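Local coordinates for mycobacterium tuberculosis paralogous family 11 (Mycobacterium smegmatis, PDB 4Y9I), which probably reduces quinones with electrons from reduced coenzyme F420, as a member of the split-barrel, F420H2-dependent quinone reductase family, at residues 34-39 with 66-71; 12-17 with 21-26; 92-95 with 99-102. All blocks are in the same frame, centred on the assembly; numbering follows the deposited sequence.

Contact 1 (34-39 with 66-71); sequences GKYAMV and GDKVLP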
ATOM      1  N   GLY A  34      -8.503 -11.657   0.370  1.00  9.15           N
ATOM      2  CA  GLY A  34      -7.213 -11.985  -0.190  1.00 10.55           C
ATOM      3  C   GLY A  34      -6.507 -10.923  -0.983  1.00 13.33           C
ATOM      4  O   GLY A  34      -5.428 -11.207  -1.548  1.00 13.03           O
ATOM      5  N   LYS A  35      -7.135  -9.748  -1.088  1.00  6.99           N
ATOM      6  CA  LYS A  35      -6.524  -8.562  -1.685  1.00  6.12           C
ATOM      7  C   LYS A  35      -6.134  -7.583  -0.615  1.00  4.99           C
ATOM      8  O   LYS A  35      -6.725  -7.531   0.487  1.00  6.81           O
ATOM      9  CB  LYS A  35      -7.452  -7.928  -2.733  1.00  7.98           C
ATOM     10  CG  LYS A  35      -7.791  -8.911  -3.870  1.00 11.51           C
ATOM     11  CD  LYS A  35      -8.525  -8.249  -5.050  1.00 13.07           C
ATOM     12  CE  LYS A  35      -8.639  -9.243  -6.252  1.00 17.95           C
ATOM     13  NZ  LYS A  35      -9.146  -8.531  -7.458  1.00 16.90           N
ATOM     14  N   TYR A  36      -5.125  -6.787  -0.924  1.00  5.98           N
ATOM     15  CA  TYR A  36      -4.525  -5.850   0.025  1.00  6.60           C
ATOM     16  C   TYR A  36      -4.515  -4.457  -0.534  1.00  7.70           C
ATOM     17  O   TYR A  36      -4.399  -4.272  -1.796  1.00  8.01           O
ATOM     18  CB  TYR A  36      -3.090  -6.234   0.400  1.00  6.25           C
ATOM     19  CG  TYR A  36      -2.985  -7.531   1.200  1.00  7.06           C
ATOM     20  CD1 TYR A  36      -3.063  -8.769   0.547  1.00  9.07           C
ATOM     21  CD2 TYR A  36      -2.962  -7.529   2.588  1.00  6.76           C
ATOM     22  CE1 TYR A  36      -3.039  -9.953   1.257  1.00  7.85           C
ATOM     23  CE2 TYR A  36      -2.914  -8.718   3.306  1.00  8.35           C
ATOM     24  CZ  TYR A  36      -3.002  -9.937   2.636  1.00  8.02           C
ATOM     25  OH  TYR A  36      -2.969 -11.117   3.318  1.00 11.18           O
ATOM     26  N   ALA A  37      -4.572  -3.439   0.330  1.00  6.57           N
ATOM     27  CA  ALA A  37      -4.356  -2.072  -0.107  1.00  5.64           C
ATOM     28  C   ALA A  37      -3.041  -1.453   0.384  1.00  6.35           C
ATOM     29  O   ALA A  37      -2.632  -1.679   1.540  1.00  7.65           O
ATOM     30  CB  ALA A  37      -5.511  -1.161   0.292  1.00  6.75           C
ATOM     31  N   MET A  38      -2.390  -0.669  -0.475  1.00  6.89           N
ATOM     32  CA  MET A  38      -1.217   0.157  -0.106  1.00  5.35           C
ATOM     33  C   MET A  38      -1.745   1.593  -0.074  1.00  6.58           C
ATOM     34  O   MET A  38      -2.074   2.193  -1.149  1.00  6.34           O
ATOM     35  CB  MET A  38      -0.153   0.077  -1.163  1.00  5.85           C
ATOM     36  CG  MET A  38       0.397  -1.348  -1.389  1.00  6.20           C
ATOM     37  SD  MET A  38       1.643  -1.473  -2.673  1.00  7.34           S
ATOM     38  CE  MET A  38       3.018  -0.821  -1.774  1.00  5.70           C
ATOM     39  N   VAL A  39      -1.826   2.185   1.080  1.00  5.24           N
ATOM     40  CA  VAL A  39      -2.268   3.604   1.211  1.00  5.79           C
ATOM     41  C   VAL A  39      -1.029   4.476   1.090  1.00  6.86           C
ATOM     42  O   VAL A  39      -0.109   4.403   1.887  1.00  8.97           O
ATOM     43  CB  VAL A  39      -2.982   3.831   2.525  1.00  4.72           C
ATOM     44  CG1 VAL A  39      -3.339   5.307   2.698  1.00  8.25           C
ATOM     45  CG2 VAL A  39      -4.187   2.907   2.636  1.00  7.58           C
ATOM     46  N   GLY A  66       1.925 -12.070   7.866  1.00 10.74           N
ATOM     47  CA  GLY A  66       2.314 -13.203   8.706  1.00  9.25           C
ATOM     48  C   GLY A  66       3.346 -14.142   8.048  1.00  9.76           C
ATOM     49  O   GLY A  66       4.386 -13.693   7.569  1.00 14.10           O
ATOM     50  N   ASP A  67       2.970 -15.397   7.976  0.55 17.92           N
ATOM     51  CA  ASP A  67       3.837 -16.367   7.355  0.55 22.40           C
ATOM     52  C   ASP A  67       3.551 -16.606   5.877  0.55 22.67           C
ATOM     53  O   ASP A  67       4.279 -17.295   5.204  0.55 25.57           O
ATOM     54  CB  ASP A  67       3.749 -17.665   8.134  0.55 24.57           C
ATOM     55  CG  ASP A  67       4.594 -17.616   9.354  0.55 28.74           C
ATOM     56  OD1 ASP A  67       5.720 -17.192   9.213  0.55 23.06           O
ATOM     57  OD2 ASP A  67       4.120 -17.977  10.433  0.55 25.74           O
ATOM     58  N   LYS A  68       2.522 -15.972   5.397  1.00 16.09           N
ATOM     59  CA  LYS A  68       2.057 -16.103   4.035  1.00 17.16           C
ATOM     60  C   LYS A  68       2.750 -15.102   3.104  1.00 15.21           C
ATOM     61  O   LYS A  68       2.816 -13.912   3.417  1.00 12.30           O
ATOM     62  CB  LYS A  68       0.549 -15.830   4.031  1.00 15.03           C
ATOM     63  CG  LYS A  68      -0.178 -16.018   2.708  1.00 25.83           C
ATOM     64  CD  LYS A  68      -1.708 -15.830   2.846  1.00 33.62           C
ATOM     65  CE  LYS A  68      -2.084 -14.401   3.275  1.00 24.89           C
ATOM     66  NZ  LYS A  68      -3.379 -13.999   2.641  1.00 33.39           N
ATOM     67  N   VAL A  69       3.210 -15.613   1.964  1.00 13.96           N
ATOM     68  CA  VAL A  69       3.834 -14.809   0.924  1.00 10.74           C
ATOM     69  C   VAL A  69       3.026 -14.947  -0.349  1.00 11.77           C
ATOM     70  O   VAL A  69       2.701 -16.076  -0.796  1.00 16.03           O
ATOM     71  CB  VAL A  69       5.275 -15.241   0.686  1.00 14.29           C
ATOM     72  CG1 VAL A  69       5.809 -14.531  -0.521  1.00 18.94           C
ATOM     73  CG2 VAL A  69       6.095 -14.846   1.892  1.00 15.35           C
ATOM     74  N   LEU A  70       2.587 -13.798  -0.882  0.50  9.98           N
ATOM     75  CA  LEU A  70       1.908 -13.717  -2.172  0.50 10.95           C
ATOM     76  C   LEU A  70       2.888 -13.059  -3.186  0.50  9.23           C
ATOM     77  O   LEU A  70       2.961 -11.823  -3.254  0.50  9.37           O
ATOM     78  CB  LEU A  70       0.638 -12.879  -2.063  0.50 10.91           C
ATOM     79  CG  LEU A  70      -0.544 -13.340  -1.175  0.50  8.34           C
ATOM     80  CD1 LEU A  70      -0.247 -13.226   0.313  0.50  8.59           C
ATOM     81  CD2 LEU A  70      -1.781 -12.536  -1.515  0.50  9.48           C
ATOM     82  N   PRO A  71       3.654 -13.876  -3.943  1.00  9.67           N
ATOM     83  CA  PRO A  71       4.652 -13.290  -4.814  1.00  7.75           C
ATOM     84  C   PRO A  71       4.091 -12.621  -6.079  1.00  8.90           C
ATOM     85  O   PRO A  71       3.187 -13.169  -6.738  1.00  7.92           O
ATOM     86  CB  PRO A  71       5.562 -14.482  -5.167  1.00 10.85           C
ATOM     87  CG  PRO A  71       4.642 -15.652  -5.120  1.00 11.54           C
ATOM     88  CD  PRO A  71       3.684 -15.362  -4.006  1.00  9.71           C
TER
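The phenol ring of Tyr36 meets two side chains of segment 66-71 in different ways. Lys68 NZ comes to the ring's edge, near its plane, while the methyl CD2 of Leu70 approaches obliquely and, in one of the two conformers of that leucine, stops 4.0 Å from Tyr36 CE1. In the same conformer CD2 also lies 3.9 Å from Gly34 O, so this part of the packing is less certain.

The polar bond of the contact runs from Lys68 NZ to Tyr36 OH at 3.0 Å. Lys68 reaches it by starting with CG anti to the backbone N (chi1 -175°) and then folding at chi3 (63°), which brings the ammonium to the hydroxyl. Asp65 OD2 is the stronger polar partner of Tyr36 OH, and Lys68 NZ adds to it; the phenol oxygen therefore lies between a carboxylate and an ammonium, an arrangement that should fix its orientation.

The two segments are not sheet neighbours: strand 110-113 lies between strands 35-39 and 68-77, pairing its backbone with Tyr36 and Met38. Tyr36 also packs on Val10 and Phe12 of strand 9-15, whereas Lys35 and Ala37 face Trp86 of helix 80-93, which covers the other side of the strand.

Contact 2 (12-17 with 21-26); sequences FTTTGA and KKRYVP. With PO4 (phosphate ion), chain B.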
ATOM      1  N   PHE A  12       5.164  -5.030   1.695  1.00  3.09           N
ATOM      2  CA  PHE A  12       5.101  -4.996   0.224  1.00  5.64           C
ATOM      3  C   PHE A  12       6.475  -4.879  -0.306  1.00  6.03           C
ATOM      4  O   PHE A  12       7.222  -3.969   0.094  1.00  6.01           O
ATOM      5  CB  PHE A  12       4.284  -3.817  -0.214  1.00  5.52           C
ATOM      6  CG  PHE A  12       2.815  -3.911   0.223  1.00  5.02           C
ATOM      7  CD1 PHE A  12       1.940  -4.658  -0.542  1.00  6.79           C
ATOM      8  CD2 PHE A  12       2.374  -3.315   1.373  1.00  5.31           C
ATOM      9  CE1 PHE A  12       0.593  -4.794  -0.183  1.00  6.16           C
ATOM     10  CE2 PHE A  12       1.032  -3.456   1.744  1.00  4.97           C
ATOM     11  CZ  PHE A  12       0.137  -4.239   0.989  1.00  5.01           C
ATOM     12  N   THR A  13       6.864  -5.780  -1.205  1.00  5.67           N
ATOM     13  CA  THR A  13       8.190  -5.743  -1.815  1.00  6.18           C
ATOM     14  C   THR A  13       8.072  -5.250  -3.233  1.00  6.42           C
ATOM     15  O   THR A  13       7.309  -5.820  -3.964  1.00  8.26           O
ATOM     16  CB  THR A  13       8.901  -7.095  -1.794  1.00  7.97           C
ATOM     17  OG1 THR A  13       8.973  -7.550  -0.424  1.00  9.19           O
ATOM     18  CG2 THR A  13      10.303  -6.966  -2.336  1.00 10.93           C
ATOM     19  N   THR A  14       8.796  -4.194  -3.519  1.00  6.37           N
ATOM     20  CA  THR A  14       8.817  -3.528  -4.793  1.00  6.97           C
ATOM     21  C   THR A  14      10.122  -3.816  -5.505  1.00  5.97           C
ATOM     22  O   THR A  14      11.132  -4.216  -4.881  1.00  7.56           O
ATOM     23  CB  THR A  14       8.565  -2.003  -4.660  1.00  9.01           C
ATOM     24  OG1 THR A  14       9.752  -1.387  -4.103  1.00  9.16           O
ATOM     25  CG2 THR A  14       7.299  -1.662  -3.847  1.00  9.07           C
ATOM     26  N   THR A  15      10.149  -3.664  -6.825  1.00  6.79           N
ATOM     27  CA  THR A  15      11.332  -3.905  -7.644  1.00  7.49           C
ATOM     28  C   THR A  15      11.584  -2.734  -8.538  1.00  9.44           C
ATOM     29  O   THR A  15      10.708  -2.308  -9.259  1.00  6.60           O
ATOM     30  CB  THR A  15      11.152  -5.181  -8.481  1.00  8.62           C
ATOM     31  OG1 THR A  15      10.921  -6.269  -7.587  1.00  8.84           O
ATOM     32  CG2 THR A  15      12.392  -5.385  -9.326  1.00 10.08           C
ATOM     33  N   GLY A  16      12.816  -2.233  -8.512  1.00  9.09           N
ATOM     34  CA  GLY A  16      13.137  -1.057  -9.318  1.00 10.07           C
ATOM     35  C   GLY A  16      13.009  -1.340 -10.810  1.00 11.63           C
ATOM     36  O   GLY A  16      13.461  -2.335 -11.319  1.00 11.94           O
ATOM     37  N   ALA A  17      12.293  -0.434 -11.471  1.00 10.85           N
ATOM     38  CA  ALA A  17      12.009  -0.588 -12.887  1.00 11.53           C
ATOM     39  C   ALA A  17      13.282  -0.471 -13.735  1.00 15.21           C
ATOM     40  O   ALA A  17      13.331  -1.006 -14.840  1.00 17.06           O
ATOM     41  CB  ALA A  17      10.997   0.454 -13.346  1.00 11.84           C
ATOM     42  N   LYS A  21      16.424  -3.352  -8.207  0.85  6.12           N
ATOM     43  CA  LYS A  21      16.656  -3.394  -6.791  1.00  8.39           C
ATOM     44  C   LYS A  21      15.347  -3.639  -6.042  1.00 10.42           C
ATOM     45  O   LYS A  21      14.337  -2.959  -6.270  1.00  9.74           O
ATOM     46  CB  LYS A  21      17.237  -2.052  -6.327  1.00  8.75           C
ATOM     47  CG  LYS A  21      17.513  -1.918  -4.850  1.00 15.29           C
ATOM     48  CD  LYS A  21      18.139  -0.569  -4.560  1.00 23.14           C
ATOM     49  CE  LYS A  21      18.111  -0.304  -3.074  1.00 34.48           C
ATOM     50  NZ  LYS A  21      18.335   1.176  -2.855  1.00 43.88           N
ATOM     51  N   LYS A  22      15.403  -4.525  -5.091  1.00  9.16           N
ATOM     52  CA  LYS A  22      14.257  -4.757  -4.200  1.00  6.59           C
ATOM     53  C   LYS A  22      14.204  -3.688  -3.109  1.00 11.40           C
ATOM     54  O   LYS A  22      15.243  -3.339  -2.531  1.00 11.34           O
ATOM     55  CB  LYS A  22      14.298  -6.124  -3.560  1.00  8.87           C
ATOM     56  CG  LYS A  22      14.367  -7.263  -4.525  1.00 11.32           C
ATOM     57  CD  LYS A  22      13.062  -7.436  -5.254  1.00  9.68           C
ATOM     58  CE  LYS A  22      13.126  -8.595  -6.210  1.00 14.82           C
ATOM     59  NZ  LYS A  22      11.889  -8.831  -6.936  1.00 17.61           N
ATOM     60  N   ARG A  23      13.010  -3.151  -2.869  0.92  7.52           N
ATOM     61  CA  ARG A  23      12.806  -2.285  -1.722  0.92  6.59           C
ATOM     62  C   ARG A  23      11.659  -2.842  -0.928  0.92 11.39           C
ATOM     63  O   ARG A  23      10.734  -3.469  -1.486  0.92  9.33           O
ATOM     64  CB  ARG A  23      12.552  -0.867  -2.154  0.92  9.91           C
ATOM     65  CG  ARG A  23      13.771  -0.265  -2.879  0.92 13.29           C
ATOM     66  CD  ARG A  23      13.535   1.171  -3.259  0.92 17.54           C
ATOM     67  NE  ARG A  23      14.657   1.744  -4.058  0.92 23.57           N
ATOM     68  CZ  ARG A  23      14.781   1.671  -5.400  0.92 22.81           C
ATOM     69  NH1 ARG A  23      15.861   2.254  -5.983  0.92 17.26           N
ATOM     70  NH2 ARG A  23      13.861   1.038  -6.184  0.92 15.66           N
ATOM     71  N   TYR A  24      11.700  -2.655   0.379  1.00  7.12           N
ATOM     72  CA  TYR A  24      10.785  -3.320   1.302  1.00  7.02           C
ATOM     73  C   TYR A  24       9.972  -2.231   2.010  1.00  8.31           C
ATOM     74  O   TYR A  24      10.560  -1.369   2.659  1.00  8.69           O
ATOM     75  CB  TYR A  24      11.576  -4.175   2.261  1.00  6.20           C
ATOM     76  CG  TYR A  24      12.431  -5.180   1.559  1.00  7.09           C
ATOM     77  CD1 TYR A  24      11.929  -6.373   1.077  1.00  9.53           C
ATOM     78  CD2 TYR A  24      13.794  -4.865   1.274  1.00 11.50           C
ATOM     79  CE1 TYR A  24      12.754  -7.273   0.361  1.00 10.95           C
ATOM     80  CE2 TYR A  24      14.583  -5.713   0.524  1.00 13.68           C
ATOM     81  CZ  TYR A  24      14.087  -6.912   0.104  1.00 12.42           C
ATOM     82  OH  TYR A  24      14.903  -7.808  -0.604  1.00 17.58           O
ATOM     83  N   VAL A  25       8.651  -2.281   1.850  1.00  7.49           N
ATOM     84  CA  VAL A  25       7.754  -1.188   2.245  1.00  6.19           C
ATOM     85  C   VAL A  25       6.709  -1.793   3.231  1.00  7.93           C
ATOM     86  O   VAL A  25       5.711  -2.375   2.813  1.00  5.77           O
ATOM     87  CB  VAL A  25       7.065  -0.594   1.028  1.00  8.26           C
ATOM     88  CG1 VAL A  25       6.225   0.583   1.410  1.00  9.48           C
ATOM     89  CG2 VAL A  25       8.050  -0.228  -0.060  1.00  6.55           C
ATOM     90  N   PRO A  26       6.946  -1.672   4.516  1.00  6.21           N
ATOM     91  CA  PRO A  26       5.910  -2.087   5.509  1.00  6.99           C
ATOM     92  C   PRO A  26       4.827  -1.029   5.541  1.00  5.16           C
ATOM     93  O   PRO A  26       5.087   0.189   5.668  1.00  7.31           O
ATOM     94  CB  PRO A  26       6.646  -2.180   6.833  1.00  6.94           C
ATOM     95  CG  PRO A  26       8.071  -1.803   6.513  1.00  9.95           C
ATOM     96  CD  PRO A  26       8.129  -1.119   5.194  1.00  6.89           C
TER
HETATM   97  P   PO4 B 201      15.284   2.005  -9.671  0.64 12.14           P
HETATM   98  O1  PO4 B 201      16.409   1.548  -8.722  0.64 14.56           O
HETATM   99  O2  PO4 B 201      13.951   2.325  -8.893  0.64 13.18           O
HETATM  100  O3  PO4 B 201      15.778   3.348 -10.342  0.64 15.65           O
HETATM  101  O4  PO4 B 201      15.038   1.024 -10.746  0.64  9.46           O
HETATM  102  O   HOH W   1      12.181  -1.186  -5.592  1.00 14.68           O
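Thr14 and Arg23 form a hydrogen-bonded antiparallel pair, with Thr14 N to Arg23 O at 2.9 Å and Arg23 N to Thr14 O at 3.0 Å. Phe12 and Val25 make the same two-way exchange further from the turn, their N and O atoms serving each other in both directions. Between these pairs Thr13 turns its backbone outward to Ser62 of strand 60-65, and its side chain lies beside Tyr24, pointing the same way.

Nearer the turn the side chains join in. Lys22 bends at chi2 (-71°), which carries NZ alongside Thr15 to donate to OG1 at 2.8 Å. The carbonyl O of Lys21 has two donors: Gly16 N, at 2.8 Å, and a water that also accepts from Arg23 NH2. That water lies 2.9 Å from Thr14 OG1 and so links Thr14 OG1 and Lys21 O to the Arg23 guanidinium.

Arg23, extended from CG to NE, ends at a phosphate ion. NH1 donates to O1 at 2.9 Å and NH2 to O2 at 3.0 Å, with the phosphorus in the guanidinium plane, while Lys18 N and Ser19 OG bind the same ion from the turn. The phosphate probably came from the crystallisation liquor; a two-pronged arginine backed by a turn amide and a hydroxyl is nevertheless consistent with a surface patch that can accept an anionic group.

Contact 3 (92-95 with 99-102); sequences EAYP and EYQT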
ATOM      1  N   GLU A  92     -10.938   2.227   8.836  0.52  9.17           N
ATOM      2  CA  GLU A  92     -11.320   1.340   9.947  0.52  9.24           C
ATOM      3  C   GLU A  92     -10.054   0.729  10.564  0.52 10.72           C
ATOM      4  O   GLU A  92      -9.925   0.671  11.790  0.52 12.07           O
ATOM      5  CB  GLU A  92     -12.282   0.249   9.482  0.52 10.74           C
ATOM      6  CG  GLU A  92     -12.795  -0.661  10.614  0.52 13.24           C
ATOM      7  CD  GLU A  92     -13.805  -0.020  11.535  0.52 17.32           C
ATOM      8  OE1 GLU A  92     -14.553   0.872  11.074  0.52 26.88           O
ATOM      9  OE2 GLU A  92     -13.875  -0.443  12.729  0.52 24.02           O
ATOM     10  N   ALA A  93      -9.121   0.323   9.713  1.00  7.98           N
ATOM     11  CA  ALA A  93      -7.845  -0.270  10.193  1.00  7.55           C
ATOM     12  C   ALA A  93      -6.947   0.701  10.936  1.00  9.03           C
ATOM     13  O   ALA A  93      -6.229   0.295  11.890  1.00 10.11           O
ATOM     14  CB  ALA A  93      -7.115  -0.946   9.065  1.00  9.56           C
ATOM     15  N   TYR A  94      -6.907   1.952  10.480  1.00  6.86           N
ATOM     16  CA  TYR A  94      -5.966   2.918  10.978  1.00  7.04           C
ATOM     17  C   TYR A  94      -6.670   4.313  10.878  1.00  7.97           C
ATOM     18  O   TYR A  94      -6.480   5.056   9.906  1.00  7.63           O
ATOM     19  CB  TYR A  94      -4.590   2.840  10.281  1.00  7.84           C
ATOM     20  CG  TYR A  94      -3.613   3.766  10.950  1.00  8.88           C
ATOM     21  CD1 TYR A  94      -3.212   3.534  12.253  1.00  7.73           C
ATOM     22  CD2 TYR A  94      -3.116   4.898  10.327  1.00  8.66           C
ATOM     23  CE1 TYR A  94      -2.376   4.425  12.933  1.00  7.57           C
ATOM     24  CE2 TYR A  94      -2.270   5.780  10.990  1.00  8.95           C
ATOM     25  CZ  TYR A  94      -1.928   5.545  12.320  1.00  8.35           C
ATOM     26  OH  TYR A  94      -1.145   6.438  12.943  1.00  8.19           O
ATOM     27  N   PRO A  95      -7.477   4.631  11.893  1.00  7.82           N
ATOM     28  CA  PRO A  95      -8.242   5.891  11.802  1.00  7.72           C
ATOM     29  C   PRO A  95      -7.472   7.147  11.460  1.00  7.63           C
ATOM     30  O   PRO A  95      -8.046   8.015  10.773  1.00  8.00           O
ATOM     31  CB  PRO A  95      -8.881   5.986  13.226  1.00  9.26           C
ATOM     32  CG  PRO A  95      -9.130   4.540  13.565  1.00  7.86           C
ATOM     33  CD  PRO A  95      -7.983   3.771  12.978  1.00  8.75           C
ATOM     34  N   GLU A  99      -7.389  11.628   9.254  1.00 11.01           N
ATOM     35  CA  GLU A  99      -6.698  12.827   9.601  1.00 12.75           C
ATOM     36  C   GLU A  99      -5.656  13.252   8.564  1.00 11.70           C
ATOM     37  O   GLU A  99      -5.568  14.380   8.272  1.00 14.25           O
ATOM     38  CB  GLU A  99      -6.078  12.714  10.983  1.00 16.32           C
ATOM     39  CG  GLU A  99      -7.078  12.723  12.116  1.00 22.56           C
ATOM     40  CD  GLU A  99      -8.020  13.933  12.120  1.00 38.01           C
ATOM     41  OE1 GLU A  99      -7.602  15.064  11.793  1.00 40.74           O
ATOM     42  OE2 GLU A  99      -9.192  13.731  12.479  1.00 42.60           O
ATOM     43  N   TYR A 100      -4.876  12.315   8.064  1.00 12.46           N
ATOM     44  CA  TYR A 100      -3.967  12.631   6.966  1.00 10.47           C
ATOM     45  C   TYR A 100      -4.708  13.257   5.780  1.00 11.40           C
ATOM     46  O   TYR A 100      -4.231  14.245   5.174  1.00 14.55           O
ATOM     47  CB  TYR A 100      -3.239  11.404   6.473  1.00 12.04           C
ATOM     48  CG  TYR A 100      -2.343  10.668   7.426  1.00  9.91           C
ATOM     49  CD1 TYR A 100      -2.038  11.166   8.709  1.00  8.90           C
ATOM     50  CD2 TYR A 100      -1.806   9.478   7.062  1.00 11.43           C
ATOM     51  CE1 TYR A 100      -1.182  10.420   9.566  1.00 11.42           C
ATOM     52  CE2 TYR A 100      -1.001   8.723   7.882  1.00 12.83           C
ATOM     53  CZ  TYR A 100      -0.681   9.199   9.155  1.00 12.21           C
ATOM     54  OH  TYR A 100       0.181   8.410   9.944  1.00 14.74           O
ATOM     55  N   GLN A 101      -5.893  12.709   5.468  1.00  8.74           N
ATOM     56  CA  GLN A 101      -6.622  13.200   4.345  1.00 10.57           C
ATOM     57  C   GLN A 101      -7.109  14.625   4.550  1.00 15.14           C
ATOM     58  O   GLN A 101      -7.223  15.361   3.573  1.00 14.17           O
ATOM     59  CB  GLN A 101      -7.810  12.270   4.017  1.00  8.54           C
ATOM     60  CG  GLN A 101      -8.589  12.633   2.773  1.00  7.45           C
ATOM     61  CD  GLN A 101      -7.764  12.556   1.477  1.00  9.33           C
ATOM     62  OE1 GLN A 101      -7.648  11.508   0.873  1.00  8.55           O
ATOM     63  NE2 GLN A 101      -7.153  13.653   1.100  1.00  9.37           N
ATOM     64  N   THR A 102      -7.448  15.010   5.780  1.00 16.23           N
ATOM     65  CA  THR A 102      -7.948  16.411   5.976  1.00 15.65           C
ATOM     66  C   THR A 102      -6.880  17.455   5.662  1.00 16.66           C
ATOM     67  O   THR A 102      -7.203  18.623   5.509  1.00 26.24           O
ATOM     68  CB  THR A 102      -8.396  16.657   7.427  1.00 15.94           C
ATOM     69  OG1 THR A 102      -7.251  16.556   8.252  1.00 24.53           O
ATOM     70  CG2 THR A 102      -9.423  15.703   7.853  1.00 15.93           C
TER
HETATM   71  O   HOH W   2       0.514   8.915  12.425  1.00 24.35           O
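Tyr100 meets Tyr94 through its far end, and its path shows how two tyrosines can bridge a helix junction. From CA the CB bond points toward segment 92-95, and CG lies anti to the carbonyl carbon, beside the backbone N (chi1 -62°), a setting from which the far end of the ring reaches Tyr94 CE2. There CZ comes to 4.2 Å from Tyr94 CE2, and OH approaches the same carbon more closely, at 3.7 Å. For Tyr94 this is an approach at the ring edge, near its plane, and the two side chains cross at about a right angle.

The hydroxyls do not bond directly. Instead a water, in the plane of the Tyr100 ring at its edge, joins them, 2.6 Å from Tyr100 OH and 3.0 Å from Tyr94 OH. Tyr100 also packs against Ser41 and Ile108, and Tyr94 against Tyr97 with rings edge-to-face, giving each tyrosine a further partner beyond the pair.

Within segment 99-102, Thr102 OG1 donates to Glu99 O, three residues back, at 2.8 Å, reinforcing a weak backbone bond from Thr102 N to that carbonyl. The chain leaves helix 80-93 at Tyr94 and continues through Pro95 into helix 96-102. The whole is a small surface junction, in part water-mediated, between two consecutive helices on the outside of the barrel, with aromatic side chains bridging their short connection.

From the N terminus, contact 2 comes first, closing loop 16-21 of the hairpin between strands 9-15 and 22-32. Contact 1 opens after it and spans 26 residues, including helix 51-57 and strand 60-65, to bring side chains of strand 68-77 to Tyr36 of strand 35-39, past the intervening strand 110-113. Contact 3 follows at the connection between helices 80-93 and 96-102. The three lie in series, with no nesting or crossing. Contacts 1 and 2 meet at Phe12, whose CB is 3.6 Å from Met38 CE, and so share the barrel. Contact 3 touches neither and lies on the opposite side of the chain's centre from contact 2, in the helical part.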